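Local coordinates for ABC transporter sugar binding protein (Xanthomonas axonopodis pv. citri, PDB 3UOR) that probably binds maltose or related sugars in the periplasm and delivers them to an ABC transporter for import into the cell, at residues Q204-L209 / Y215-G220; L83-Q88 / S311-A316. One frame throughout, in Å; residues are numbered along the deposited sequence.

Contact 1 (Q204-L209 / Y215-G220)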
loop_
_atom_site.group_PDB
_atom_site.type_symbol
_atom_site.label_atom_id
_atom_site.label_comp_id
_atom_site.label_asym_id
_atom_site.label_seq_id
_atom_site.Cartn_x
_atom_site.Cartn_y
_atom_site.Cartn_z
ATOM N N GLN A 204 -15.053 3.608 3.417
ATOM C CA GLN A 204 -16.191 4.209 4.118
ATOM C C GLN A 204 -16.024 5.715 4.124
ATOM O O GLN A 204 -14.919 6.202 3.996
ATOM C CB GLN A 204 -16.270 3.696 5.567
ATOM C CG GLN A 204 -16.242 2.148 5.709
ATOM C CD GLN A 204 -17.228 1.451 4.771
ATOM O OE1 GLN A 204 -18.406 1.811 4.716
ATOM N NE2 GLN A 204 -16.743 0.452 4.021
ATOM N N ASP A 205 -17.111 6.446 4.334
ATOM C CA ASP A 205 -17.086 7.902 4.269
ATOM C C ASP A 205 -16.453 8.545 5.472
ATOM O O ASP A 205 -16.009 9.692 5.405
ATOM C CB ASP A 205 -18.501 8.449 4.142
ATOM C CG ASP A 205 -19.058 8.269 2.759
ATOM O OD1 ASP A 205 -18.249 8.300 1.803
ATOM O OD2 ASP A 205 -20.290 8.087 2.630
ATOM N N ASP A 206 -16.433 7.833 6.588
ATOM C CA ASP A 206 -15.863 8.443 7.778
ATOM C C ASP A 206 -14.400 8.046 7.959
ATOM O O ASP A 206 -13.887 7.170 7.270
ATOM C CB ASP A 206 -16.742 8.244 9.040
ATOM C CG ASP A 206 -16.851 6.793 9.474
ATOM O OD1 ASP A 206 -16.370 5.917 8.726
ATOM O OD2 ASP A 206 -17.411 6.534 10.574
ATOM N N ARG A 207 -13.733 8.744 8.860
ATOM C CA ARG A 207 -12.310 8.605 9.093
ATOM C C ARG A 207 -12.095 7.621 10.263
ATOM O O ARG A 207 -12.930 7.540 11.161
ATOM C CB ARG A 207 -11.793 9.994 9.447
ATOM C CG ARG A 207 -10.304 10.213 9.395
ATOM C CD ARG A 207 -10.002 11.661 9.806
ATOM N NE ARG A 207 -8.572 11.914 9.853
ATOM C CZ ARG A 207 -7.772 11.806 8.802
ATOM N NH1 ARG A 207 -8.277 11.465 7.623
ATOM N NH2 ARG A 207 -6.471 12.052 8.924
ATOM N N LEU A 208 -10.999 6.867 10.236
ATOM C CA LEU A 208 -10.689 5.903 11.294
ATOM C C LEU A 208 -10.232 6.542 12.611
ATOM O O LEU A 208 -10.214 5.878 13.649
ATOM C CB LEU A 208 -9.654 4.897 10.802
ATOM C CG LEU A 208 -10.239 3.850 9.856
ATOM C CD1 LEU A 208 -9.160 2.951 9.301
ATOM C CD2 LEU A 208 -11.301 3.021 10.579
ATOM N N LEU A 209 -9.847 7.819 12.579
ATOM C CA LEU A 209 -9.562 8.566 13.817
ATOM C C LEU A 209 -10.479 9.776 13.848
ATOM O O LEU A 209 -11.082 10.123 12.833
ATOM C CB LEU A 209 -8.104 9.038 13.851
ATOM C CG LEU A 209 -7.037 7.948 13.757
ATOM C CD1 LEU A 209 -5.650 8.588 13.843
ATOM C CD2 LEU A 209 -7.243 6.931 14.894
ATOM N N TYR A 215 -8.225 10.822 18.807
ATOM C CA TYR A 215 -8.942 9.674 19.374
ATOM C C TYR A 215 -9.204 8.651 18.306
ATOM O O TYR A 215 -9.306 8.992 17.121
ATOM C CB TYR A 215 -10.291 10.095 19.932
ATOM C CG TYR A 215 -10.243 10.946 21.178
ATOM C CD1 TYR A 215 -10.190 10.361 22.436
ATOM C CD2 TYR A 215 -10.274 12.334 21.097
ATOM C CE1 TYR A 215 -10.158 11.131 23.581
ATOM C CE2 TYR A 215 -10.236 13.113 22.235
ATOM C CZ TYR A 215 -10.184 12.506 23.473
ATOM O OH TYR A 215 -10.151 13.278 24.611
ATOM N N GLY A 216 -9.336 7.393 18.710
ATOM C CA GLY A 216 -9.723 6.368 17.760
ATOM C C GLY A 216 -11.178 6.574 17.376
ATOM O O GLY A 216 -11.951 7.097 18.161
ATOM N N ASN A 217 -11.550 6.184 16.165
ATOM C CA ASN A 217 -12.933 6.278 15.745
ATOM C C ASN A 217 -13.382 4.938 15.225
ATOM O O ASN A 217 -14.189 4.875 14.297
ATOM C CB ASN A 217 -13.118 7.328 14.643
ATOM C CG ASN A 217 -14.586 7.629 14.372
ATOM O OD1 ASN A 217 -15.388 7.695 15.290
ATOM N ND2 ASN A 217 -14.935 7.818 13.108
ATOM N N PHE A 218 -12.867 3.867 15.822
ATOM C CA PHE A 218 -13.232 2.523 15.393
ATOM C C PHE A 218 -14.643 2.142 15.828
ATOM O O PHE A 218 -15.262 1.234 15.259
ATOM C CB PHE A 218 -12.169 1.506 15.813
ATOM C CG PHE A 218 -10.842 1.721 15.122
ATOM C CD1 PHE A 218 -10.541 1.054 13.946
ATOM C CD2 PHE A 218 -9.925 2.625 15.625
ATOM C CE1 PHE A 218 -9.330 1.260 13.286
ATOM C CE2 PHE A 218 -8.716 2.839 14.984
ATOM C CZ PHE A 218 -8.418 2.158 13.806
ATOM N N ARG A 219 -15.172 2.870 16.807
ATOM C CA ARG A 219 -16.579 2.730 17.173
ATOM C C ARG A 219 -17.529 3.405 16.174
ATOM O O ARG A 219 -18.760 3.291 16.286
ATOM C CB ARG A 219 -16.819 3.299 18.570
ATOM C CG ARG A 219 -16.439 2.327 19.700
ATOM C CD ARG A 219 -16.539 3.014 21.040
ATOM N NE ARG A 219 -15.555 4.081 21.157
ATOM C CZ ARG A 219 -15.458 4.881 22.208
ATOM N NH1 ARG A 219 -16.300 4.737 23.225
ATOM N NH2 ARG A 219 -14.529 5.826 22.232
ATOM N N GLY A 220 -16.964 4.135 15.220
ATOM C CA GLY A 220 -17.772 4.814 14.209
ATOM C C GLY A 220 -18.479 3.843 13.282
ATOM O O GLY A 220 -18.104 2.664 13.208
HETATM O O HOH W 1 -15.347 4.367 11.462
#
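Asp206 reaches toward Asn217 and Gly220 with its carboxylate, and a water molecule bridges the two segments there, lying 3.1 Å from both Asp206 OD2 and Asn217 O. The same OD2 also accepts the backbone N-H of Gly222, in the first turn of helix 221-235, so a short acidic side chain here ties the loop to a helix start. The next bond belongs to the main chain of Arg207, whose guanidinium leads away to a salt bridge with Asp213. Arg207 O takes the amide N-H of Asn217 ND2 at 2.8 Å, and the bond is almost straight, with an N-H...O angle of 175° and the oxygen lying in the amide plane. Asn217 places its amide there by turning CG anti to its own backbone N (chi1 -169°); asparagine suits the site because its side chain offers an N-H just where the strand pairing ends.

Leu208 O accepts a hydrogen bond from Asn217 N at 2.9 Å, with the donor raised above the carbonyl plane, and also lies over one face of the Phe218 ring, 3.6 Å from Phe218 CE2. From the same residue, methyl CD2 of Leu208 meets Phe218 CE1 at 3.8 Å; the Phe218 ring also packs on Leu405 and Val409 of helix 398-412 and meets Phe223 edge-to-face. Leu209 and Gly216 form the antiparallel, non-hydrogen-bonded pair of a very short beta hairpin, beyond which the second arm bends into a type I turn from Asn217 to Gly220, the last being the N-cap of helix 221-235. The CB bond of Leu209 leads away from the second segment, yet CB lies 3.5 Å from Tyr215 O, and Leu209 CD2 makes van der Waals contact with the bare CA of Gly216 at 3.8 Å.

Contact 2 (L83-Q88 / S311-A316)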
loop_
_atom_site.group_PDB
_atom_site.type_symbol
_atom_site.label_atom_id
_atom_site.label_comp_id
_atom_site.label_asym_id
_atom_site.label_seq_id
_atom_site.Cartn_x
_atom_site.Cartn_y
_atom_site.Cartn_z
ATOM N N LEU A 83 22.710 11.564 7.807
ATOM C CA LEU A 83 21.634 11.220 6.880
ATOM C C LEU A 83 22.093 11.329 5.429
ATOM O O LEU A 83 22.908 12.180 5.093
ATOM C CB LEU A 83 20.431 12.143 7.088
ATOM C CG LEU A 83 19.724 12.102 8.437
ATOM C CD1 LEU A 83 18.574 13.100 8.445
ATOM C CD2 LEU A 83 19.232 10.687 8.738
ATOM N N PRO A 84 21.554 10.470 4.558
ATOM C CA PRO A 84 21.896 10.566 3.139
ATOM C C PRO A 84 21.224 11.790 2.539
ATOM O O PRO A 84 20.456 12.459 3.227
ATOM C CB PRO A 84 21.290 9.295 2.559
ATOM C CG PRO A 84 20.124 9.013 3.451
ATOM C CD PRO A 84 20.530 9.445 4.823
ATOM N N ASP A 85 21.509 12.084 1.277
ATOM C CA ASP A 85 20.866 13.201 0.591
ATOM C C ASP A 85 19.473 12.821 0.144
ATOM O O ASP A 85 18.504 13.528 0.419
ATOM C CB ASP A 85 21.686 13.612 -0.628
ATOM C CG ASP A 85 23.136 13.876 -0.278
ATOM O OD1 ASP A 85 24.011 13.083 -0.693
ATOM O OD2 ASP A 85 23.388 14.860 0.441
ATOM N N VAL A 86 19.381 11.701 -0.558
ATOM C CA VAL A 86 18.099 11.215 -1.025
ATOM C C VAL A 86 17.773 9.888 -0.343
ATOM O O VAL A 86 18.661 9.079 -0.054
ATOM C CB VAL A 86 18.091 11.083 -2.549
ATOM C CG1 VAL A 86 16.750 10.526 -3.037
ATOM C CG2 VAL A 86 18.377 12.439 -3.170
ATOM N N CYS A 87 16.498 9.677 -0.055
ATOM C CA CYS A 87 16.108 8.483 0.673
ATOM C C CYS A 87 14.723 7.998 0.272
ATOM O O CYS A 87 13.780 8.789 0.131
ATOM C CB CYS A 87 16.150 8.751 2.179
ATOM S SG CYS A 87 15.948 7.278 3.204
ATOM N N GLN A 88 14.611 6.688 0.101
ATOM C CA GLN A 88 13.325 6.031 -0.071
ATOM C C GLN A 88 12.662 5.918 1.305
ATOM O O GLN A 88 13.268 5.406 2.252
ATOM C CB GLN A 88 13.536 4.627 -0.640
ATOM C CG GLN A 88 12.283 3.787 -0.643
ATOM C CD GLN A 88 12.537 2.334 -0.967
ATOM O OE1 GLN A 88 13.669 1.928 -1.224
ATOM N NE2 GLN A 88 11.470 1.533 -0.955
ATOM N N SER A 311 21.134 17.856 3.833
ATOM C CA SER A 311 21.930 17.588 2.634
ATOM C C SER A 311 22.602 18.844 2.101
ATOM O O SER A 311 22.017 19.925 2.144
ATOM C CB SER A 311 21.025 17.014 1.547
ATOM O OG SER A 311 21.553 17.234 0.248
ATOM N N GLN A 312 23.816 18.696 1.571
ATOM C CA GLN A 312 24.543 19.826 0.980
ATOM C C GLN A 312 24.207 20.012 -0.501
ATOM O O GLN A 312 24.302 21.114 -1.038
ATOM C CB GLN A 312 26.056 19.630 1.114
ATOM C CG GLN A 312 26.528 19.142 2.473
ATOM C CD GLN A 312 26.260 20.142 3.585
ATOM O OE1 GLN A 312 26.071 21.332 3.335
ATOM N NE2 GLN A 312 26.244 19.659 4.824
ATOM N N HIS A 313 23.835 18.924 -1.165
ATOM C CA HIS A 313 23.558 18.967 -2.594
ATOM C C HIS A 313 22.088 18.699 -2.837
ATOM O O HIS A 313 21.709 17.608 -3.267
ATOM C CB HIS A 313 24.389 17.916 -3.324
ATOM C CG HIS A 313 25.725 17.672 -2.703
ATOM N ND1 HIS A 313 26.831 18.441 -2.993
ATOM C CD2 HIS A 313 26.131 16.750 -1.796
ATOM C CE1 HIS A 313 27.862 18.001 -2.294
ATOM N NE2 HIS A 313 27.465 16.978 -1.559
ATOM N N LYS A 314 21.257 19.693 -2.563
ATOM C CA LYS A 314 19.825 19.509 -2.706
ATOM C C LYS A 314 19.403 19.521 -4.167
ATOM O O LYS A 314 18.516 18.770 -4.569
ATOM C CB LYS A 314 19.063 20.534 -1.868
ATOM C CG LYS A 314 19.158 20.199 -0.395
ATOM C CD LYS A 314 18.544 21.248 0.509
ATOM C CE LYS A 314 18.869 20.918 1.964
ATOM N NZ LYS A 314 18.118 21.754 2.932
ATOM N N ASP A 315 20.066 20.335 -4.977
ATOM C CA ASP A 315 19.675 20.463 -6.372
ATOM C C ASP A 315 20.075 19.244 -7.196
ATOM O O ASP A 315 19.348 18.850 -8.111
ATOM C CB ASP A 315 20.243 21.754 -6.972
ATOM C CG ASP A 315 19.915 22.981 -6.131
ATOM O OD1 ASP A 315 18.713 23.208 -5.845
ATOM O OD2 ASP A 315 20.861 23.706 -5.744
ATOM N N ALA A 316 21.231 18.653 -6.892
ATOM C CA ALA A 316 21.639 17.417 -7.559
ATOM C C ALA A 316 20.658 16.359 -7.113
ATOM O O ALA A 316 20.188 15.546 -7.906
ATOM C CB ALA A 316 23.056 17.017 -7.164
#
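Asp85 and Ser311 mark the nearest approach of the two backbones, their CA atoms 5.0 Å apart, with Asp85 just ahead of strand 86-90 and Ser311 shortly before helix 314-324. Both side chains point across the gap, and the contact rests largely on them. Ser311 OG donates to Asp85 OD2 at 3.0 Å, meeting the oxygen on its anti side and 25° out of the carboxylate plane. The serine hydroxyl stands roughly anti to its backbone nitrogen (chi1 156°), a rotation that turns OG to the aspartate; CB of Ser311, placed by the backbone, lies 3.4 Å from Asp85 OD2. A small hydroxyl side chain fits here because it can give its proton to the carboxylate and still lie close to its own main chain, where Ser311 OG accepts a weak bond from His313 N at 3.2 Å.

The carboxylate is shared between two parts of the fold. While OD2 faces Ser311, OD1 accepts the backbone N-H of Arg33 in strand 30-36; an aspartate, with two acceptor oxygens on a short stem, can serve both in a buried setting. His313 comes in beside it, ring edge toward the carboxylate, with His313 CD2 4.0 Å from Asp85 OD2. One face of the imidazole is covered by Gln312 CB.

His313 is the N-cap residue of helix 314-324, and Val86 packs on Ser317 and Ile321 of that helix. The contact thus joins the start of strand 86-90 to the loop before helix 314-324. Strand 86-90 runs parallel to 30-36 and antiparallel to 303-307 in the mixed sheet, consistent with a lobe of the periplasmic-binding protein fold; Asp85 bonds through its backbone to Phe308, just past strand 303-307.

How the contacts relate
Contact 1 and contact 2 lie far apart, their centres about 37 Å from each other and their nearest atoms about 21 Å apart. Along the chain contact 1 is nested inside the long loop that contact 2 closes: 83-88 comes first, then 204-209 and 215-220, and 311-316 last. Contact 2 lies at one end of strand 86-90 in the mixed sheet that also holds strands 30-36 and 303-307, whereas contact 1 belongs to a separate two-stranded sheet beside helices 221-235 and 398-412. This fits the two-lobed architecture of periplasmic sugar-binding proteins, in which the chain crosses between lobes more than once; the two contacts appear to lie in different lobes.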